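Local coordinates for protein dihydropyrimidinase (Brevibacillus agri, PDB 3SFW) that probably catalyses the zinc-dependent hydrolytic ring opening of dihydropyrimidines, as a member of the amidohydrolase family built on a TIM-barrel fold, at residues T86-K97 and I118-D128; P278-V286 and F321-R329. All coordinates share one frame; numbering follows the deposited sequence.

Interaction 1: T86-K97 and I118-D128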
loop_
_atom_site.group_PDB
_atom_site.type_symbol
_atom_site.label_atom_id
_atom_site.label_comp_id
_atom_site.label_asym_id
_atom_site.label_seq_id
_atom_site.Cartn_x
_atom_site.Cartn_y
_atom_site.Cartn_z
ATOM N N THR A 86 -21.068 -23.734 -21.636
ATOM C CA THR A 86 -21.694 -23.139 -20.439
ATOM C C THR A 86 -23.092 -23.751 -20.290
ATOM O O THR A 86 -23.893 -23.733 -21.227
ATOM C CB THR A 86 -21.741 -21.591 -20.566
ATOM O OG1 THR A 86 -20.412 -21.079 -20.414
ATOM C CG2 THR A 86 -22.654 -20.954 -19.497
ATOM N N THR A 87 -23.369 -24.322 -19.121
ATOM C CA THR A 87 -24.610 -25.024 -18.868
ATOM C C THR A 87 -25.631 -24.286 -17.951
ATOM O O THR A 87 -26.785 -24.760 -17.791
ATOM C CB THR A 87 -24.355 -26.462 -18.332
ATOM O OG1 THR A 87 -23.487 -26.379 -17.202
ATOM C CG2 THR A 87 -23.688 -27.332 -19.394
ATOM N N SER A 88 -25.198 -23.205 -17.270
ATOM C CA SER A 88 -26.118 -22.390 -16.470
ATOM C C SER A 88 -25.727 -20.946 -16.654
ATOM O O SER A 88 -24.523 -20.636 -16.828
ATOM C CB SER A 88 -25.960 -22.751 -14.974
ATOM O OG SER A 88 -26.630 -23.954 -14.747
ATOM N N ILE A 89 -26.712 -20.050 -16.615
ATOM C CA ILE A 89 -26.447 -18.631 -16.632
ATOM C C ILE A 89 -27.177 -17.949 -15.495
ATOM O O ILE A 89 -28.161 -18.497 -14.947
ATOM C CB ILE A 89 -26.946 -17.940 -17.973
ATOM C CG1 ILE A 89 -28.472 -18.117 -18.148
ATOM C CG2 ILE A 89 -26.205 -18.518 -19.199
ATOM C CD1 ILE A 89 -29.017 -17.262 -19.284
ATOM N N VAL A 90 -26.713 -16.749 -15.143
ATOM C CA VAL A 90 -27.459 -15.948 -14.192
ATOM C C VAL A 90 -27.572 -14.580 -14.813
ATOM O O VAL A 90 -26.536 -13.902 -15.088
ATOM C CB VAL A 90 -26.788 -15.874 -12.788
ATOM C CG1 VAL A 90 -27.826 -15.323 -11.768
ATOM C CG2 VAL A 90 -26.311 -17.314 -12.337
ATOM N N ASP A 91 -28.813 -14.235 -15.167
ATOM C CA ASP A 91 -29.092 -13.051 -15.988
ATOM C C ASP A 91 -29.600 -11.887 -15.123
ATOM O O ASP A 91 -30.278 -12.100 -14.119
ATOM C CB ASP A 91 -30.176 -13.461 -17.005
ATOM C CG ASP A 91 -30.305 -12.478 -18.151
ATOM O OD1 ASP A 91 -31.107 -11.538 -18.018
ATOM O OD2 ASP A 91 -29.575 -12.668 -19.173
ATOM N N PHE A 92 -29.283 -10.651 -15.520
ATOM C CA PHE A 92 -29.759 -9.475 -14.782
ATOM C C PHE A 92 -31.200 -9.041 -15.104
ATOM O O PHE A 92 -31.468 -8.405 -16.153
ATOM C CB PHE A 92 -28.771 -8.305 -15.004
ATOM C CG PHE A 92 -27.451 -8.522 -14.324
ATOM C CD1 PHE A 92 -26.362 -9.062 -15.010
ATOM C CD2 PHE A 92 -27.294 -8.178 -13.005
ATOM C CE1 PHE A 92 -25.158 -9.263 -14.396
ATOM C CE2 PHE A 92 -26.080 -8.402 -12.356
ATOM C CZ PHE A 92 -25.011 -8.977 -13.058
ATOM N N CYS A 93 -32.066 -9.226 -14.119
ATOM C CA CYS A 93 -33.440 -8.700 -14.183
ATOM C C CYS A 93 -33.440 -7.208 -13.828
ATOM O O CYS A 93 -33.084 -6.795 -12.691
ATOM C CB CYS A 93 -34.299 -9.496 -13.196
ATOM S SG CYS A 93 -35.976 -8.814 -13.036
ATOM N N LEU A 94 -33.787 -6.372 -14.805
ATOM C CA LEU A 94 -33.732 -4.932 -14.596
ATOM C C LEU A 94 -35.035 -4.435 -13.999
ATOM O O LEU A 94 -36.095 -4.991 -14.264
ATOM C CB LEU A 94 -33.506 -4.220 -15.917
ATOM C CG LEU A 94 -32.291 -4.711 -16.689
ATOM C CD1 LEU A 94 -32.162 -3.822 -17.966
ATOM C CD2 LEU A 94 -30.986 -4.630 -15.829
ATOM N N THR A 95 -34.941 -3.349 -13.251
ATOM C CA THR A 95 -36.130 -2.733 -12.633
ATOM C C THR A 95 -36.174 -1.237 -12.967
ATOM O O THR A 95 -35.179 -0.646 -13.372
ATOM C CB THR A 95 -36.088 -2.877 -11.108
ATOM O OG1 THR A 95 -34.907 -2.225 -10.587
ATOM C CG2 THR A 95 -36.065 -4.334 -10.723
ATOM N N SER A 96 -37.346 -0.634 -12.804
ATOM C CA SER A 96 -37.477 0.819 -12.954
ATOM C C SER A 96 -38.106 1.410 -11.689
ATOM O O SER A 96 -38.864 0.739 -11.000
ATOM C CB SER A 96 -38.310 1.167 -14.207
ATOM O OG SER A 96 -39.572 0.511 -14.190
ATOM N N LYS A 97 -37.752 2.643 -11.359
ATOM C CA LYS A 97 -38.303 3.262 -10.150
ATOM C C LYS A 97 -39.808 3.320 -10.227
ATOM O O LYS A 97 -40.380 3.445 -11.308
ATOM C CB LYS A 97 -37.741 4.658 -9.941
ATOM C CG LYS A 97 -36.313 4.664 -9.489
ATOM C CD LYS A 97 -35.740 6.038 -9.641
ATOM C CE LYS A 97 -34.267 5.968 -9.970
ATOM N NZ LYS A 97 -33.603 7.229 -9.560
ATOM N N ILE A 118 -30.852 -24.285 -21.488
ATOM C CA ILE A 118 -30.119 -24.713 -20.293
ATOM C C ILE A 118 -30.577 -23.875 -19.119
ATOM O O ILE A 118 -31.451 -22.999 -19.248
ATOM C CB ILE A 118 -28.577 -24.581 -20.462
ATOM C CG1 ILE A 118 -28.223 -23.280 -21.150
ATOM C CG2 ILE A 118 -28.029 -25.678 -21.363
ATOM C CD1 ILE A 118 -27.651 -22.271 -20.355
ATOM N N ASP A 119 -30.075 -24.199 -17.918
ATOM C CA ASP A 119 -30.665 -23.673 -16.707
ATOM C C ASP A 119 -30.258 -22.223 -16.449
ATOM O O ASP A 119 -29.217 -21.772 -16.943
ATOM C CB ASP A 119 -30.290 -24.533 -15.510
ATOM C CG ASP A 119 -31.005 -25.868 -15.531
ATOM O OD1 ASP A 119 -31.756 -26.104 -16.523
ATOM O OD2 ASP A 119 -30.840 -26.682 -14.598
ATOM N N TYR A 120 -31.080 -21.497 -15.686
ATOM C CA TYR A 120 -30.861 -20.045 -15.524
ATOM C C TYR A 120 -31.310 -19.598 -14.150
ATOM O O TYR A 120 -32.370 -20.040 -13.646
ATOM C CB TYR A 120 -31.599 -19.228 -16.610
ATOM C CG TYR A 120 -33.094 -19.531 -16.697
ATOM C CD1 TYR A 120 -33.565 -20.651 -17.421
ATOM C CD2 TYR A 120 -34.037 -18.679 -16.064
ATOM C CE1 TYR A 120 -34.948 -20.997 -17.411
ATOM C CE2 TYR A 120 -35.397 -19.000 -16.067
ATOM C CZ TYR A 120 -35.850 -20.124 -16.774
ATOM O OH TYR A 120 -37.209 -20.418 -16.757
ATOM N N GLY A 121 -30.605 -18.608 -13.612
ATOM C CA GLY A 121 -31.115 -17.899 -12.477
ATOM C C GLY A 121 -31.205 -16.447 -12.848
ATOM O O GLY A 121 -30.822 -16.051 -13.986
ATOM N N PHE A 122 -31.724 -15.639 -11.918
ATOM C CA PHE A 122 -31.724 -14.198 -12.090
ATOM C C PHE A 122 -31.007 -13.503 -10.937
ATOM O O PHE A 122 -31.212 -13.851 -9.769
ATOM C CB PHE A 122 -33.172 -13.642 -12.145
ATOM C CG PHE A 122 -33.987 -14.170 -13.303
ATOM C CD1 PHE A 122 -33.434 -14.297 -14.597
ATOM C CD2 PHE A 122 -35.316 -14.539 -13.097
ATOM C CE1 PHE A 122 -34.134 -14.859 -15.606
ATOM C CE2 PHE A 122 -36.053 -15.123 -14.146
ATOM C CZ PHE A 122 -35.485 -15.245 -15.395
ATOM N N HIS A 123 -30.289 -12.409 -11.261
ATOM C CA HIS A 123 -29.986 -11.349 -10.266
ATOM C C HIS A 123 -31.081 -10.276 -10.353
ATOM O O HIS A 123 -31.752 -10.158 -11.371
ATOM C CB HIS A 123 -28.636 -10.648 -10.565
ATOM C CG HIS A 123 -27.529 -11.568 -10.967
ATOM N ND1 HIS A 123 -26.869 -12.408 -10.072
ATOM C CD2 HIS A 123 -26.902 -11.710 -12.162
ATOM C CE1 HIS A 123 -25.886 -13.016 -10.722
ATOM N NE2 HIS A 123 -25.942 -12.667 -12.005
ATOM N N LEU A 124 -31.146 -9.385 -9.375
ATOM C CA LEU A 124 -32.165 -8.284 -9.445
ATOM C C LEU A 124 -31.503 -6.924 -9.303
ATOM O O LEU A 124 -30.804 -6.664 -8.306
ATOM C CB LEU A 124 -33.189 -8.461 -8.312
ATOM C CG LEU A 124 -34.310 -7.411 -8.333
ATOM C CD1 LEU A 124 -35.180 -7.635 -9.585
ATOM C CD2 LEU A 124 -35.145 -7.632 -7.068
ATOM N N MET A 125 -31.718 -6.054 -10.292
ATOM C CA MET A 125 -31.283 -4.635 -10.216
ATOM C C MET A 125 -32.046 -3.867 -9.140
ATOM O O MET A 125 -33.264 -3.989 -9.042
ATOM C CB MET A 125 -31.510 -3.975 -11.560
ATOM C CG MET A 125 -31.323 -2.440 -11.506
ATOM S SD MET A 125 -31.709 -1.874 -13.213
ATOM C CE MET A 125 -31.931 -0.118 -12.837
ATOM N N VAL A 126 -31.338 -3.117 -8.313
ATOM C CA VAL A 126 -32.002 -2.168 -7.356
ATOM C C VAL A 126 -31.692 -0.745 -7.835
ATOM O O VAL A 126 -30.514 -0.405 -8.018
ATOM C CB VAL A 126 -31.522 -2.395 -5.901
ATOM C CG1 VAL A 126 -32.198 -1.428 -4.922
ATOM C CG2 VAL A 126 -31.823 -3.838 -5.488
ATOM N N SER A 127 -32.746 0.013 -8.178
ATOM C CA SER A 127 -32.592 1.420 -8.674
ATOM C C SER A 127 -32.708 2.372 -7.510
ATOM O O SER A 127 -32.226 3.490 -7.585
ATOM C CB SER A 127 -33.673 1.821 -9.717
ATOM O OG SER A 127 -34.693 0.815 -9.891
ATOM N N ASP A 128 -33.473 1.983 -6.491
ATOM C CA ASP A 128 -33.557 2.794 -5.301
ATOM C C ASP A 128 -34.141 2.065 -4.109
ATOM O O ASP A 128 -34.837 1.062 -4.247
ATOM C CB ASP A 128 -34.264 4.115 -5.570
ATOM C CG ASP A 128 -35.728 4.039 -5.338
ATOM O OD1 ASP A 128 -36.227 4.678 -4.381
ATOM O OD2 ASP A 128 -36.378 3.316 -6.104
HETATM O O HOH W 1 -31.500 5.785 -8.638
#

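Interaction 2: P278-V286 and F321-R329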
loop_
_atom_site.group_PDB
_atom_site.type_symbol
_atom_site.label_atom_id
_atom_site.label_comp_id
_atom_site.label_asym_id
_atom_site.label_seq_id
_atom_site.Cartn_x
_atom_site.Cartn_y
_atom_site.Cartn_z
ATOM N N PRO A 278 -10.755 1.579 -37.920
ATOM C CA PRO A 278 -11.422 2.597 -38.742
ATOM C C PRO A 278 -12.770 2.128 -39.362
ATOM O O PRO A 278 -13.189 0.957 -39.198
ATOM C CB PRO A 278 -10.377 2.876 -39.845
ATOM C CG PRO A 278 -9.705 1.530 -40.049
ATOM C CD PRO A 278 -9.691 0.860 -38.649
ATOM N N ASP A 279 -13.470 3.054 -40.024
ATOM C CA ASP A 279 -14.671 2.688 -40.772
ATOM C C ASP A 279 -15.765 2.257 -39.784
ATOM O O ASP A 279 -16.500 1.310 -40.068
ATOM C CB ASP A 279 -14.405 1.473 -41.680
ATOM C CG ASP A 279 -13.476 1.778 -42.840
ATOM O OD1 ASP A 279 -13.624 2.847 -43.458
ATOM O OD2 ASP A 279 -12.643 0.898 -43.164
ATOM N N PHE A 280 -15.742 2.857 -38.597
ATOM C CA PHE A 280 -16.702 2.564 -37.517
ATOM C C PHE A 280 -16.496 1.207 -36.869
ATOM O O PHE A 280 -17.289 0.842 -35.953
ATOM C CB PHE A 280 -18.145 2.680 -38.027
ATOM C CG PHE A 280 -19.186 2.890 -36.932
ATOM C CD1 PHE A 280 -19.059 3.929 -36.024
ATOM C CD2 PHE A 280 -20.234 1.983 -36.776
ATOM C CE1 PHE A 280 -20.030 4.128 -34.995
ATOM C CE2 PHE A 280 -21.208 2.162 -35.723
ATOM C CZ PHE A 280 -21.079 3.241 -34.845
ATOM N N GLU A 281 -15.475 0.448 -37.299
ATOM C CA GLU A 281 -15.296 -0.935 -36.781
ATOM C C GLU A 281 -15.086 -0.940 -35.272
ATOM O O GLU A 281 -15.457 -1.916 -34.580
ATOM C CB GLU A 281 -14.128 -1.682 -37.448
ATOM C CG GLU A 281 -14.408 -2.125 -38.861
ATOM C CD GLU A 281 -15.219 -3.423 -38.958
ATOM O OE1 GLU A 281 -14.840 -4.451 -38.360
ATOM O OE2 GLU A 281 -16.154 -3.445 -39.779
ATOM N N GLY A 282 -14.554 0.172 -34.773
ATOM C CA GLY A 282 -14.318 0.373 -33.339
ATOM C C GLY A 282 -15.608 0.184 -32.519
ATOM O O GLY A 282 -15.531 -0.186 -31.338
ATOM N N ALA A 283 -16.768 0.474 -33.125
ATOM C CA ALA A 283 -18.066 0.383 -32.393
ATOM C C ALA A 283 -18.364 -1.060 -31.978
ATOM O O ALA A 283 -19.097 -1.299 -31.002
ATOM C CB ALA A 283 -19.210 0.924 -33.224
ATOM N N LYS A 284 -17.797 -2.016 -32.700
ATOM C CA LYS A 284 -17.902 -3.439 -32.295
ATOM C C LYS A 284 -17.360 -3.700 -30.878
ATOM O O LYS A 284 -17.758 -4.693 -30.232
ATOM C CB LYS A 284 -17.128 -4.300 -33.265
ATOM C CG LYS A 284 -17.799 -4.413 -34.645
ATOM C CD LYS A 284 -16.929 -5.254 -35.597
ATOM C CE LYS A 284 -17.682 -5.589 -36.873
ATOM N NZ LYS A 284 -16.823 -6.355 -37.867
ATOM N N TYR A 285 -16.432 -2.849 -30.436
ATOM C CA TYR A 285 -15.729 -3.071 -29.154
ATOM C C TYR A 285 -16.183 -2.109 -28.077
ATOM O O TYR A 285 -15.517 -1.979 -27.039
ATOM C CB TYR A 285 -14.191 -2.936 -29.355
ATOM C CG TYR A 285 -13.689 -3.989 -30.300
ATOM C CD1 TYR A 285 -13.339 -5.254 -29.820
ATOM C CD2 TYR A 285 -13.715 -3.782 -31.703
ATOM C CE1 TYR A 285 -12.977 -6.285 -30.693
ATOM C CE2 TYR A 285 -13.318 -4.803 -32.584
ATOM C CZ TYR A 285 -12.962 -6.063 -32.058
ATOM O OH TYR A 285 -12.616 -7.126 -32.884
ATOM N N VAL A 286 -17.306 -1.428 -28.320
ATOM C CA VAL A 286 -17.833 -0.460 -27.341
ATOM C C VAL A 286 -18.730 -1.205 -26.312
ATOM O O VAL A 286 -19.683 -1.850 -26.680
ATOM C CB VAL A 286 -18.669 0.647 -28.065
ATOM C CG1 VAL A 286 -19.563 1.426 -27.044
ATOM C CG2 VAL A 286 -17.701 1.597 -28.783
ATOM N N PHE A 321 -23.637 -5.172 -35.399
ATOM C CA PHE A 321 -22.884 -4.058 -35.932
ATOM C C PHE A 321 -23.773 -3.267 -36.893
ATOM O O PHE A 321 -23.878 -2.042 -36.781
ATOM C CB PHE A 321 -21.692 -4.586 -36.709
ATOM C CG PHE A 321 -20.789 -3.481 -37.229
ATOM C CD1 PHE A 321 -20.334 -2.485 -36.388
ATOM C CD2 PHE A 321 -20.420 -3.443 -38.569
ATOM C CE1 PHE A 321 -19.485 -1.479 -36.851
ATOM C CE2 PHE A 321 -19.555 -2.450 -39.030
ATOM C CZ PHE A 321 -19.096 -1.474 -38.174
ATOM N N SER A 322 -24.431 -3.977 -37.798
ATOM C CA SER A 322 -25.367 -3.317 -38.713
ATOM C C SER A 322 -26.667 -2.957 -37.979
ATOM O O SER A 322 -27.279 -3.800 -37.262
ATOM C CB SER A 322 -25.662 -4.205 -39.926
ATOM O OG SER A 322 -26.707 -3.654 -40.702
ATOM N N GLY A 323 -27.086 -1.711 -38.128
ATOM C CA GLY A 323 -28.347 -1.292 -37.554
ATOM C C GLY A 323 -28.197 -0.852 -36.105
ATOM O O GLY A 323 -28.454 0.321 -35.774
ATOM N N GLN A 324 -27.776 -1.782 -35.228
ATOM C CA GLN A 324 -27.834 -1.506 -33.821
ATOM C C GLN A 324 -26.622 -0.704 -33.379
ATOM O O GLN A 324 -26.773 0.377 -32.845
ATOM C CB GLN A 324 -27.961 -2.819 -33.007
ATOM C CG GLN A 324 -29.332 -3.457 -33.206
ATOM C CD GLN A 324 -29.502 -4.684 -32.358
ATOM O OE1 GLN A 324 -28.812 -5.692 -32.564
ATOM N NE2 GLN A 324 -30.414 -4.616 -31.394
ATOM N N LYS A 325 -25.407 -1.207 -33.620
ATOM C CA LYS A 325 -24.266 -0.405 -33.219
ATOM C C LYS A 325 -24.293 0.942 -33.998
ATOM O O LYS A 325 -23.864 1.966 -33.473
ATOM C CB LYS A 325 -22.914 -1.107 -33.485
ATOM C CG LYS A 325 -22.588 -2.322 -32.535
ATOM C CD LYS A 325 -22.276 -1.867 -31.093
ATOM C CE LYS A 325 -21.962 -3.087 -30.158
ATOM N NZ LYS A 325 -21.575 -2.582 -28.813
ATOM N N GLU A 326 -24.836 0.901 -35.216
ATOM C CA GLU A 326 -24.945 2.104 -36.079
ATOM C C GLU A 326 -25.853 3.197 -35.533
ATOM O O GLU A 326 -25.752 4.353 -35.950
ATOM C CB GLU A 326 -25.393 1.707 -37.490
ATOM C CG GLU A 326 -24.413 0.782 -38.223
ATOM C CD GLU A 326 -24.818 0.606 -39.691
ATOM O OE1 GLU A 326 -25.838 -0.092 -39.960
ATOM O OE2 GLU A 326 -24.202 1.297 -40.539
ATOM N N LEU A 327 -26.650 2.896 -34.511
ATOM C CA LEU A 327 -27.345 3.970 -33.835
ATOM C C LEU A 327 -26.345 5.026 -33.362
ATOM O O LEU A 327 -26.712 6.200 -33.160
ATOM C CB LEU A 327 -28.170 3.434 -32.653
ATOM C CG LEU A 327 -29.337 2.526 -33.065
ATOM C CD1 LEU A 327 -29.866 1.858 -31.793
ATOM C CD2 LEU A 327 -30.471 3.362 -33.735
ATOM N N GLY A 328 -25.084 4.625 -33.171
ATOM C CA GLY A 328 -24.068 5.561 -32.668
ATOM C C GLY A 328 -23.125 6.191 -33.707
ATOM O O GLY A 328 -22.121 6.799 -33.346
ATOM N N ARG A 329 -23.405 6.007 -34.994
ATOM C CA ARG A 329 -22.623 6.721 -36.004
ATOM C C ARG A 329 -22.733 8.213 -35.709
ATOM O O ARG A 329 -23.852 8.768 -35.564
ATOM C CB ARG A 329 -23.145 6.420 -37.405
ATOM C CG ARG A 329 -22.662 5.128 -37.953
ATOM C CD ARG A 329 -22.874 5.068 -39.431
ATOM N NE ARG A 329 -22.545 3.747 -39.946
ATOM C CZ ARG A 329 -21.340 3.405 -40.378
ATOM N NH1 ARG A 329 -20.341 4.286 -40.314
ATOM N NH2 ARG A 329 -21.127 2.175 -40.840
HETATM O O HOH W 2 -18.783 1.165 -41.568
#

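Interaction 1: T86-K97 and I118-D128
Thr95 OG1 takes part in two hydrogen bonds, donating to Met125 O (2.9 Å) and accepting from Ser127 OG (3.1 Å). It stands 62° out of the carbonyl plane of Met125, so the first bond is not directed at a lone pair. With OG1 between the backbone N and the carbonyl carbon (chi1 60°), the methyl CG2 of Thr95 is left to pack on Leu124 CD1 at 3.6 Å. Upstream, strands 86-93 and 119-124 pair in parallel. Gly121 N to Ile89 O, at 2.8 Å, is the shortest rung, and Met125 N to Cys93 O, 2.9 Å, is the straightest. On the face carrying Val90 and Phe92, His123 CD2 lies over the centre of the Phe92 ring, 3.4 Å from Phe92 CE2, with the ring planes 36° apart. The imidazole is fixed by outside partners: ND1 bonds to Ser148 and NE2 to the carbonyl of Pro57. The Phe92 side chain comes within about 5 Å of a zinc ion. Asp91, on the other face, bonds to Thr59, Leu61 and Trp108. The two strands and helix 101-112 form a beta-alpha-beta unit, in which Trp108 packs on Cys93 and Ala104 on Thr95. Helix 74-83 touches Ile89 and Ile118 through Thr78, and strand 49-59 pairs with the other edge of strand 86-93.

Interaction 2: P278-V286 and F321-R329
Phe280 lies in a type I' turn, Pro278 to Glu281, with positive phi at Asp279 and Phe280, and a 3-10 segment, 281-284, follows. Facing it, residues 321-325 form a weakly bonded helix with a wider pi-type turn, continued by the 3-10 segment 326-328; the CA atoms of Ala283 and Lys325 are 6.3 Å apart. With CG anti to the backbone N (chi1 -159°), the Phe280 ring is carried toward 321-329, where Arg329 CG stands over one face, 3.9 Å from the ring centroid, and the Arg329 guanidinium stacks at 30° to the ring plane; Ala283 CB, from its own segment, approaches the other. Glu326 OE2 fixes the guanidinium side-on, accepting from Arg329 NE (3.0 Å) and, less closely, NH2. Phe321 presents its edge, CE1, to Phe280 O at 3.3 Å, while Lys284 lies over its face, the NZ making a cation-pi contact and a salt bridge to Glu281 OE1 (2.8 Å). A serine in place of Phe280 would probably open a gap between Ala283 and Arg329 and deprive the guanidinium of its stacking surface. Segment 278-286, between helices 265-269 and 295-305, and the short helix after strand 311-312 are consistent with the long connections of TIM-barrel amidohydrolases; the Val286 side chain is about 12 Å from a zinc ion.

Interaction 1 is core and interaction 2 is partly buried: their centres lie about 11 and 23 Å from the centre of the chain, and 1041 Å² is buried in the first against 495 Å² in the second. They share no elements, follow one another along the chain, and stay about 14 Å apart at their nearest atoms. Their chemistry follows their place. In 86-97 with 118-128, a regular ladder of backbone hydrogen bonds joins neighbouring barrel strands; in 278-286 with 321-329, rings and long charged chains join a turn and 3-10 segment to a short, weakly bonded helix, the salt bridges staying within each segment. Interaction 1 lies much nearer the zinc site than interaction 2.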